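Local coordinates for protein extracellular invertase (Aspergillus kawachii, PDB 5XH8) that hydrolyses sucrose and related beta-fructosides as a family GH32 beta-fructofuranosidase with high transfructosylation activity, consistent with its making fructooligosaccharides such as 1-kestose, at residues Ala425-Gly436 with Ser588-Tyr597; Ser482-Tyr490 with Val500-Arg510. One frame throughout, in Å; residues are numbered along the deposited sequence.

Both contacts belong to the C-terminal, concanavalin-like beta-sandwich region of this GH32 enzyme, but to different sheets. Interaction 1 pairs strand 430-439 with strand 585-594, far apart in sequence, and so closes a long excursion of the chain; interaction 2, a hairpin with its trailing loop, forms within that excursion. Their centres lie 22 Å apart and their nearest atoms about 11 Å, so they do not touch. A glycerol lies about 7 Å from the Glu485 side chain in interaction 2; a glycerol, not necessarily the same one, is about 11 Å from that of Glu594 in interaction 1. The sodium ion, about 13 Å from the Val500 side chain, is bound by other residues, among them His287 and Ser318.

Interaction 1 of 2, residues Ala425-Gly436 with Ser588-Tyr597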
loop_
_atom_site.group_PDB
_atom_site.type_symbol
_atom_site.label_atom_id
_atom_site.label_comp_id
_atom_site.label_asym_id
_atom_site.label_seq_id
_atom_site.Cartn_x
_atom_site.Cartn_y
_atom_site.Cartn_z
ATOM N N ALA A 425 45.874 -8.876 -1.032
ATOM C CA ALA A 425 46.173 -7.521 -0.598
ATOM C C ALA A 425 46.480 -7.466 0.915
ATOM O O ALA A 425 47.369 -6.721 1.341
ATOM C CB ALA A 425 45.070 -6.551 -0.995
ATOM N N LEU A 426 45.782 -8.265 1.711
ATOM C CA LEU A 426 46.088 -8.379 3.135
ATOM C C LEU A 426 47.522 -8.867 3.406
ATOM O O LEU A 426 48.142 -8.469 4.398
ATOM C CB LEU A 426 45.106 -9.320 3.836
ATOM C CG LEU A 426 43.645 -8.868 4.017
ATOM C CD1 LEU A 426 42.819 -9.993 4.641
ATOM C CD2 LEU A 426 43.548 -7.622 4.877
ATOM N N LEU A 427 48.027 -9.726 2.533
ATOM C CA LEU A 427 49.361 -10.310 2.679
ATOM C C LEU A 427 50.440 -9.529 1.947
ATOM O O LEU A 427 51.577 -9.962 1.905
ATOM C CB LEU A 427 49.359 -11.753 2.174
ATOM C CG LEU A 427 48.466 -12.731 2.919
ATOM C CD1 LEU A 427 48.472 -14.067 2.190
ATOM C CD2 LEU A 427 48.890 -12.899 4.365
ATOM N N SER A 428 50.110 -8.373 1.389
ATOM C CA SER A 428 51.081 -7.610 0.635
ATOM C C SER A 428 52.043 -6.831 1.538
ATOM O O SER A 428 52.931 -6.150 1.025
ATOM C CB SER A 428 50.383 -6.659 -0.336
ATOM O OG SER A 428 49.661 -5.676 0.360
ATOM N N GLY A 429 51.883 -6.912 2.858
ATOM C CA GLY A 429 52.809 -6.252 3.768
ATOM C C GLY A 429 54.182 -6.903 3.788
ATOM O O GLY A 429 54.647 -7.466 2.792
ATOM N N THR A 430 54.840 -6.830 4.931
ATOM C CA THR A 430 56.132 -7.469 5.088
ATOM C C THR A 430 55.972 -8.695 5.973
ATOM O O THR A 430 55.320 -8.657 7.033
ATOM C CB THR A 430 57.173 -6.478 5.600
ATOM O OG1 THR A 430 56.730 -5.909 6.840
ATOM C CG2 THR A 430 57.386 -5.352 4.536
ATOM N N SER A 431 56.556 -9.787 5.499
ATOM C CA SER A 431 56.294 -11.107 6.017
ATOM C C SER A 431 57.486 -11.626 6.812
ATOM O O SER A 431 58.621 -11.474 6.372
ATOM C CB SER A 431 56.039 -12.027 4.835
ATOM O OG SER A 431 55.343 -13.167 5.270
ATOM N N PHE A 432 57.237 -12.238 7.966
ATOM C CA PHE A 432 58.275 -13.001 8.662
ATOM C C PHE A 432 57.666 -14.272 9.235
ATOM O O PHE A 432 56.436 -14.398 9.318
ATOM C CB PHE A 432 58.983 -12.161 9.753
ATOM C CG PHE A 432 58.077 -11.704 10.869
ATOM C CD1 PHE A 432 57.869 -12.511 11.992
ATOM C CD2 PHE A 432 57.436 -10.462 10.804
ATOM C CE1 PHE A 432 57.042 -12.096 13.019
ATOM C CE2 PHE A 432 56.599 -10.047 11.834
ATOM C CZ PHE A 432 56.406 -10.864 12.937
ATOM N N THR A 433 58.532 -15.212 9.617
ATOM C CA THR A 433 58.092 -16.501 10.146
ATOM C C THR A 433 58.653 -16.725 11.537
ATOM O O THR A 433 59.717 -16.232 11.866
ATOM C CB THR A 433 58.509 -17.675 9.227
ATOM O OG1 THR A 433 59.936 -17.681 9.082
ATOM C CG2 THR A 433 57.852 -17.573 7.822
ATOM N N GLU A 434 57.906 -17.462 12.348
ATOM C CA GLU A 434 58.298 -17.878 13.671
ATOM C C GLU A 434 58.404 -19.400 13.603
ATOM O O GLU A 434 57.543 -20.051 13.008
ATOM C CB GLU A 434 57.236 -17.454 14.673
ATOM C CG GLU A 434 57.408 -17.975 16.091
ATOM C CD GLU A 434 58.533 -17.313 16.869
ATOM O OE1 GLU A 434 58.966 -16.179 16.553
ATOM O OE2 GLU A 434 58.967 -17.927 17.854
ATOM N N SER A 435 59.448 -19.960 14.215
ATOM C CA SER A 435 59.736 -21.399 14.105
ATOM C C SER A 435 58.671 -22.261 14.720
ATOM O O SER A 435 58.170 -21.963 15.799
ATOM C CB SER A 435 61.071 -21.747 14.787
ATOM O OG SER A 435 62.146 -21.208 14.050
ATOM N N GLY A 436 58.369 -23.367 14.050
ATOM C CA GLY A 436 57.485 -24.383 14.605
ATOM C C GLY A 436 58.032 -24.953 15.897
ATOM O O GLY A 436 59.208 -24.807 16.193
ATOM N N SER A 588 53.126 -25.680 13.484
ATOM C CA SER A 588 53.998 -25.464 12.346
ATOM C C SER A 588 54.702 -24.124 12.474
ATOM O O SER A 588 54.410 -23.319 13.369
ATOM C CB SER A 588 53.194 -25.395 11.062
ATOM O OG SER A 588 52.540 -24.125 10.994
ATOM N N LYS A 589 55.620 -23.895 11.547
ATOM C CA LYS A 589 56.102 -22.566 11.197
ATOM C C LYS A 589 54.853 -21.626 11.073
ATOM O O LYS A 589 53.853 -21.949 10.427
ATOM C CB LYS A 589 56.901 -22.701 9.893
ATOM C CG LYS A 589 57.474 -21.458 9.232
ATOM C CD LYS A 589 57.469 -21.649 7.706
ATOM C CE LYS A 589 58.372 -20.679 6.951
ATOM N NZ LYS A 589 59.433 -21.373 6.170
ATOM N N VAL A 590 54.916 -20.507 11.777
ATOM C CA VAL A 590 53.844 -19.539 11.853
ATOM C C VAL A 590 54.261 -18.393 10.948
ATOM O O VAL A 590 55.395 -17.927 11.063
ATOM C CB VAL A 590 53.699 -19.045 13.308
ATOM C CG1 VAL A 590 52.547 -18.067 13.445
ATOM C CG2 VAL A 590 53.527 -20.233 14.247
ATOM N N THR A 591 53.381 -17.952 10.047
ATOM C CA THR A 591 53.665 -16.785 9.209
ATOM C C THR A 591 52.904 -15.553 9.723
ATOM O O THR A 591 51.719 -15.631 10.056
ATOM C CB THR A 591 53.307 -17.060 7.741
ATOM O OG1 THR A 591 54.022 -18.221 7.306
ATOM C CG2 THR A 591 53.690 -15.879 6.848
ATOM N N VAL A 592 53.606 -14.430 9.801
ATOM C CA VAL A 592 53.014 -13.163 10.222
ATOM C C VAL A 592 53.279 -12.198 9.092
ATOM O O VAL A 592 54.434 -12.025 8.690
ATOM C CB VAL A 592 53.622 -12.601 11.529
ATOM C CG1 VAL A 592 53.033 -11.218 11.847
ATOM C CG2 VAL A 592 53.410 -13.563 12.693
ATOM N N SER A 593 52.209 -11.589 8.572
ATOM C CA SER A 593 52.317 -10.562 7.560
ATOM C C SER A 593 51.730 -9.295 8.165
ATOM O O SER A 593 50.591 -9.305 8.671
ATOM C CB SER A 593 51.590 -11.001 6.284
ATOM O OG SER A 593 51.544 -9.926 5.360
ATOM N N GLU A 594 52.496 -8.209 8.097
ATOM C CA GLU A 594 52.214 -7.000 8.861
ATOM C C GLU A 594 51.885 -5.824 7.964
ATOM O O GLU A 594 52.510 -5.651 6.937
ATOM C CB GLU A 594 53.437 -6.657 9.725
ATOM C CG GLU A 594 53.153 -5.658 10.828
ATOM C CD GLU A 594 54.393 -5.336 11.662
ATOM O OE1 GLU A 594 55.293 -6.204 11.793
ATOM O OE2 GLU A 594 54.449 -4.208 12.195
ATOM N N GLY A 595 50.917 -5.010 8.363
ATOM C CA GLY A 595 50.567 -3.807 7.611
ATOM C C GLY A 595 49.225 -3.844 6.887
ATOM O O GLY A 595 48.570 -2.806 6.763
ATOM N N LEU A 596 48.825 -5.020 6.406
ATOM C CA LEU A 596 47.613 -5.183 5.566
ATOM C C LEU A 596 47.684 -4.207 4.399
ATOM O O LEU A 596 48.730 -4.097 3.772
ATOM C CB LEU A 596 46.335 -5.031 6.398
ATOM C CG LEU A 596 46.253 -5.851 7.683
ATOM C CD1 LEU A 596 44.911 -5.626 8.358
ATOM C CD2 LEU A 596 46.503 -7.338 7.446
ATOM N N TYR A 597 46.613 -3.485 4.098
ATOM C CA TYR A 597 46.651 -2.483 3.036
ATOM C C TYR A 597 45.516 -1.507 3.270
ATOM O O TYR A 597 44.658 -1.753 4.118
ATOM C CB TYR A 597 46.506 -3.150 1.653
ATOM C CG TYR A 597 45.099 -3.726 1.405
ATOM C CD1 TYR A 597 44.694 -4.919 2.008
ATOM C CD2 TYR A 597 44.190 -3.067 0.583
ATOM C CE1 TYR A 597 43.408 -5.435 1.806
ATOM C CE2 TYR A 597 42.905 -3.571 0.379
ATOM C CZ TYR A 597 42.514 -4.758 0.989
ATOM O OH TYR A 597 41.244 -5.269 0.772
HETATM O O HOH W 1 50.293 -7.396 5.718
#
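Tyr597 lays one face of its ring over the methyl group of Ala425, whose CB stands 3.4 Å from the centroid of the Tyr597 ring and 13° off the ring normal, a well-centred CH-pi contact. The ring reaches this place with CG between the backbone N and the carbonyl carbon (chi1 69°), and its hydroxyl is bonded to Ala74 O. Beside it, Leu426 and Leu596 run side by side in the same direction, their CD2 atoms 3.9 Å apart. Where the helix ends, a water bridges the segments: it donates to Leu426 O at 2.7 Å, accepts from Leu596 N, and is hydrogen-bonded to Ser593 OG. Ser428 OG turns back to donate to Ala425 O, which also receives Ser428 N.

From Thr430 to Glu434 the chain pairs antiparallel with Val590-Glu594. Reciprocal backbone bonds join Thr430 with Glu594, Phe432 with Val592 and Glu434 with Val590; Val592 N to Phe432 O measures 2.9 Å and is nearly straight at 173°. On the face that carries these three pairs, Val592 CB sits over the Phe432 ring, displaced toward its rim, and Phe432 CZ meets Val592 CG1 at 3.6 Å. Glu594 OE1 comes to the edge of the same ring, while Glu594 OE2 bonds Ser452 OG. The other face carries hydroxyl side chains, Ser431, Thr433, Thr591 and Ser593. At the strand's end the aliphatic chain of Lys589, bent at chi2, passes Thr433.

Backbone bonds on the farther edge of Ser588-Tyr597 tie it to strand 455-463. Six main-chain bonds and the Phe432-Val592 packing thus join the paired strands, whereas the helix end is joined by apolar and CH-pi packing, with one water meeting the polar groups of Leu426, Ser593 and Leu596 between the segments.

Interaction 2 of 2, residues Ser482-Tyr490 with Val500-Arg510; sequences SEHESTTVY and VDRSNTSAAAR
Thr505 OG1 donates to Thr487 OG1 over 2.6 Å, the two side chains crossing at an angle. Both hydroxyls sit beside their own backbone N, anti to the carbonyl carbon (chi1 -69° for Thr505), which turns them toward each other. A water continues the link, donating to Thr505 O and hydrogen-bonded to Thr487 OG1.

Glu485 extends beyond CG and offers OE2 through its anti lone pair to Ala507 N, a bond of 2.9 Å and almost linear at 175°. The same carboxylate is held from outside as well, OE2 by Trp568 N and OE1 by Ser572 OG and Tyr569 N, so several donors fix its rotation and would probably favour its ionised form. Arg510 brings both terminal nitrogens end-on to one acceptor: NH2 lies 2.9 Å and NH1 3.0 Å from His484 O, which stays in the guanidinium plane, while Ala507 CA lies over the centre of one face.

Asn504 OD1 receives Ser486 OG on a lone pair, in the plane of its amide. Ser486 N bonds Asn504 O at 3.0 Å from well above the carbonyl plane. A second water joins Ser486 O, Asp501 O and Asn504 N.

Thr488 and Asp501 exchange backbone bonds, and Val489 CG2 lies alongside Val500 CG1. Asp501 OD1 accepts from Ser503 N, which makes an Asx turn, and also from Ser503 OG. The paired part belongs to the antiparallel beta hairpin 487-492/497-501 of a sandwich sheet; the loops that flank it pack on one another, held by side-chain, main-chain and water-mediated bonds.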
loop_
_atom_site.group_PDB
_atom_site.type_symbol
_atom_site.label_atom_id
_atom_site.label_comp_id
_atom_site.label_asym_id
_atom_site.label_seq_id
_atom_site.Cartn_x
_atom_site.Cartn_y
_atom_site.Cartn_z
ATOM N N SER A 482 50.543 -7.057 26.065
ATOM C CA SER A 482 51.526 -6.235 26.757
ATOM C C SER A 482 51.320 -6.540 28.243
ATOM O O SER A 482 50.569 -7.470 28.586
ATOM C CB SER A 482 51.298 -4.758 26.433
ATOM O OG SER A 482 50.032 -4.321 26.901
ATOM N N GLU A 483 51.942 -5.777 29.131
ATOM C CA GLU A 483 51.769 -6.052 30.557
ATOM C C GLU A 483 50.313 -5.811 31.018
ATOM O O GLU A 483 49.841 -6.478 31.930
ATOM C CB GLU A 483 52.771 -5.260 31.416
ATOM C CG GLU A 483 52.322 -3.885 31.897
ATOM C CD GLU A 483 53.186 -3.336 33.044
ATOM O OE1 GLU A 483 52.988 -3.732 34.221
ATOM O OE2 GLU A 483 54.054 -2.487 32.763
ATOM N N HIS A 484 49.612 -4.869 30.386
ATOM C CA HIS A 484 48.247 -4.506 30.791
ATOM C C HIS A 484 47.099 -5.213 30.045
ATOM O O HIS A 484 45.974 -5.181 30.511
ATOM C CB HIS A 484 48.077 -2.999 30.659
ATOM C CG HIS A 484 48.987 -2.220 31.557
ATOM N ND1 HIS A 484 48.876 -2.255 32.934
ATOM C CD2 HIS A 484 50.034 -1.406 31.281
ATOM C CE1 HIS A 484 49.812 -1.490 33.466
ATOM N NE2 HIS A 484 50.527 -0.964 32.485
ATOM N N GLU A 485 47.377 -5.814 28.889
ATOM C CA GLU A 485 46.324 -6.385 28.016
ATOM C C GLU A 485 46.796 -7.643 27.311
ATOM O O GLU A 485 47.993 -7.833 27.087
ATOM C CB GLU A 485 45.898 -5.374 26.932
ATOM C CG GLU A 485 45.364 -4.050 27.449
ATOM C CD GLU A 485 45.211 -2.980 26.374
ATOM O OE1 GLU A 485 46.154 -2.717 25.594
ATOM O OE2 GLU A 485 44.140 -2.343 26.333
ATOM N N SER A 486 45.834 -8.482 26.941
ATOM C CA SER A 486 46.079 -9.637 26.093
ATOM C C SER A 486 44.757 -10.204 25.575
ATOM O O SER A 486 43.724 -10.119 26.228
ATOM C CB SER A 486 46.823 -10.749 26.863
ATOM O OG SER A 486 46.047 -11.184 27.961
ATOM N N THR A 487 44.828 -10.847 24.425
ATOM C CA THR A 487 43.693 -11.579 23.890
ATOM C C THR A 487 44.144 -12.983 23.543
ATOM O O THR A 487 45.198 -13.144 22.933
ATOM C CB THR A 487 43.176 -10.875 22.619
ATOM O OG1 THR A 487 42.761 -9.551 22.964
ATOM C CG2 THR A 487 42.026 -11.650 22.019
ATOM N N THR A 488 43.343 -13.986 23.891
ATOM C CA THR A 488 43.716 -15.375 23.625
ATOM C C THR A 488 42.690 -16.040 22.741
ATOM O O THR A 488 41.488 -15.973 23.005
ATOM C CB THR A 488 43.917 -16.164 24.934
ATOM O OG1 THR A 488 44.782 -15.409 25.772
ATOM C CG2 THR A 488 44.587 -17.476 24.670
ATOM N N VAL A 489 43.187 -16.650 21.670
ATOM C CA VAL A 489 42.375 -17.351 20.691
ATOM C C VAL A 489 42.858 -18.788 20.714
ATOM O O VAL A 489 44.035 -19.033 20.427
ATOM C CB VAL A 489 42.587 -16.781 19.258
ATOM C CG1 VAL A 489 41.813 -17.600 18.236
ATOM C CG2 VAL A 489 42.191 -15.319 19.197
ATOM N N TYR A 490 41.977 -19.738 21.006
ATOM C CA TYR A 490 42.421 -21.129 21.128
ATOM C C TYR A 490 41.395 -22.163 20.702
ATOM O O TYR A 490 40.204 -21.887 20.706
ATOM C CB TYR A 490 42.875 -21.384 22.562
ATOM C CG TYR A 490 41.808 -21.223 23.628
ATOM C CD1 TYR A 490 41.593 -19.995 24.257
ATOM C CD2 TYR A 490 41.058 -22.307 24.051
ATOM C CE1 TYR A 490 40.658 -19.856 25.263
ATOM C CE2 TYR A 490 40.105 -22.171 25.050
ATOM C CZ TYR A 490 39.913 -20.950 25.649
ATOM O OH TYR A 490 38.970 -20.834 26.629
ATOM N N VAL A 500 37.547 -17.110 21.641
ATOM C CA VAL A 500 38.277 -15.867 21.797
ATOM C C VAL A 500 37.990 -15.410 23.229
ATOM O O VAL A 500 36.857 -15.034 23.569
ATOM C CB VAL A 500 37.871 -14.788 20.768
ATOM C CG1 VAL A 500 38.780 -13.575 20.897
ATOM C CG2 VAL A 500 37.941 -15.329 19.343
ATOM N N ASP A 501 39.011 -15.496 24.074
ATOM C CA ASP A 501 38.942 -14.944 25.440
ATOM C C ASP A 501 39.296 -13.449 25.406
ATOM O O ASP A 501 40.430 -13.062 25.079
ATOM C CB ASP A 501 39.913 -15.698 26.342
ATOM C CG ASP A 501 39.893 -15.220 27.791
ATOM O OD1 ASP A 501 39.245 -14.204 28.165
ATOM O OD2 ASP A 501 40.582 -15.896 28.570
ATOM N N ARG A 502 38.323 -12.622 25.775
ATOM C CA ARG A 502 38.474 -11.170 25.770
ATOM C C ARG A 502 38.476 -10.544 27.172
ATOM O O ARG A 502 38.474 -9.302 27.310
ATOM C CB ARG A 502 37.368 -10.539 24.885
ATOM C CG ARG A 502 37.520 -10.872 23.406
ATOM C CD ARG A 502 36.584 -10.056 22.521
ATOM N NE ARG A 502 35.194 -10.244 22.933
ATOM C CZ ARG A 502 34.172 -9.437 22.644
ATOM N NH1 ARG A 502 34.322 -8.360 21.879
ATOM N NH2 ARG A 502 32.969 -9.747 23.116
ATOM N N SER A 503 38.514 -11.375 28.215
ATOM C CA SER A 503 38.509 -10.857 29.583
ATOM C C SER A 503 39.625 -9.832 29.857
ATOM O O SER A 503 39.406 -8.910 30.609
ATOM C CB SER A 503 38.580 -11.999 30.602
ATOM O OG SER A 503 39.757 -12.763 30.410
ATOM N N ASN A 504 40.781 -9.957 29.210
ATOM C CA ASN A 504 41.915 -9.037 29.411
ATOM C C ASN A 504 42.250 -8.154 28.201
ATOM O O ASN A 504 43.271 -7.450 28.226
ATOM C CB ASN A 504 43.154 -9.882 29.801
ATOM C CG ASN A 504 44.274 -9.062 30.447
ATOM O OD1 ASN A 504 45.454 -9.182 30.071
ATOM N ND2 ASN A 504 43.922 -8.248 31.423
ATOM N N THR A 505 41.395 -8.165 27.155
ATOM C CA THR A 505 41.700 -7.544 25.851
ATOM C C THR A 505 41.881 -6.039 25.961
ATOM O O THR A 505 42.813 -5.489 25.372
ATOM C CB THR A 505 40.588 -7.843 24.799
ATOM O OG1 THR A 505 40.602 -9.227 24.454
ATOM C CG2 THR A 505 40.756 -7.020 23.525
ATOM N N SER A 506 40.987 -5.389 26.708
ATOM C CA SER A 506 40.868 -3.931 26.714
ATOM C C SER A 506 40.977 -3.286 28.094
ATOM O O SER A 506 40.075 -3.426 28.911
ATOM C CB SER A 506 39.534 -3.507 26.115
ATOM O OG SER A 506 39.504 -2.099 25.989
ATOM N N ALA A 507 42.048 -2.522 28.309
ATOM C CA ALA A 507 42.184 -1.681 29.512
ATOM C C ALA A 507 41.115 -0.583 29.570
ATOM O O ALA A 507 40.772 -0.114 30.654
ATOM C CB ALA A 507 43.572 -1.068 29.583
ATOM N N ALA A 508 40.584 -0.180 28.411
ATOM C CA ALA A 508 39.452 0.764 28.369
ATOM C C ALA A 508 38.153 0.191 28.915
ATOM O O ALA A 508 37.343 0.926 29.486
ATOM C CB ALA A 508 39.248 1.288 26.957
ATOM N N ALA A 509 37.957 -1.120 28.789
ATOM C CA ALA A 509 36.778 -1.793 29.383
ATOM C C ALA A 509 36.690 -1.689 30.906
ATOM O O ALA A 509 35.616 -1.884 31.473
ATOM C CB ALA A 509 36.734 -3.256 28.972
ATOM N N ARG A 510 37.816 -1.396 31.557
ATOM C CA ARG A 510 37.888 -1.232 33.008
ATOM C C ARG A 510 37.493 0.173 33.431
ATOM O O ARG A 510 37.130 0.370 34.573
ATOM C CB ARG A 510 39.327 -1.541 33.510
ATOM C CG ARG A 510 39.808 -2.952 33.161
ATOM C CD ARG A 510 41.317 -3.180 33.290
ATOM N NE ARG A 510 41.703 -4.277 32.395
ATOM C CZ ARG A 510 42.916 -4.492 31.869
ATOM N NH1 ARG A 510 43.954 -3.706 32.144
ATOM N NH2 ARG A 510 43.089 -5.509 31.029
HETATM O O HOH W 2 41.873 -11.648 26.969
HETATM O O HOH W 3 44.401 -7.518 23.840
#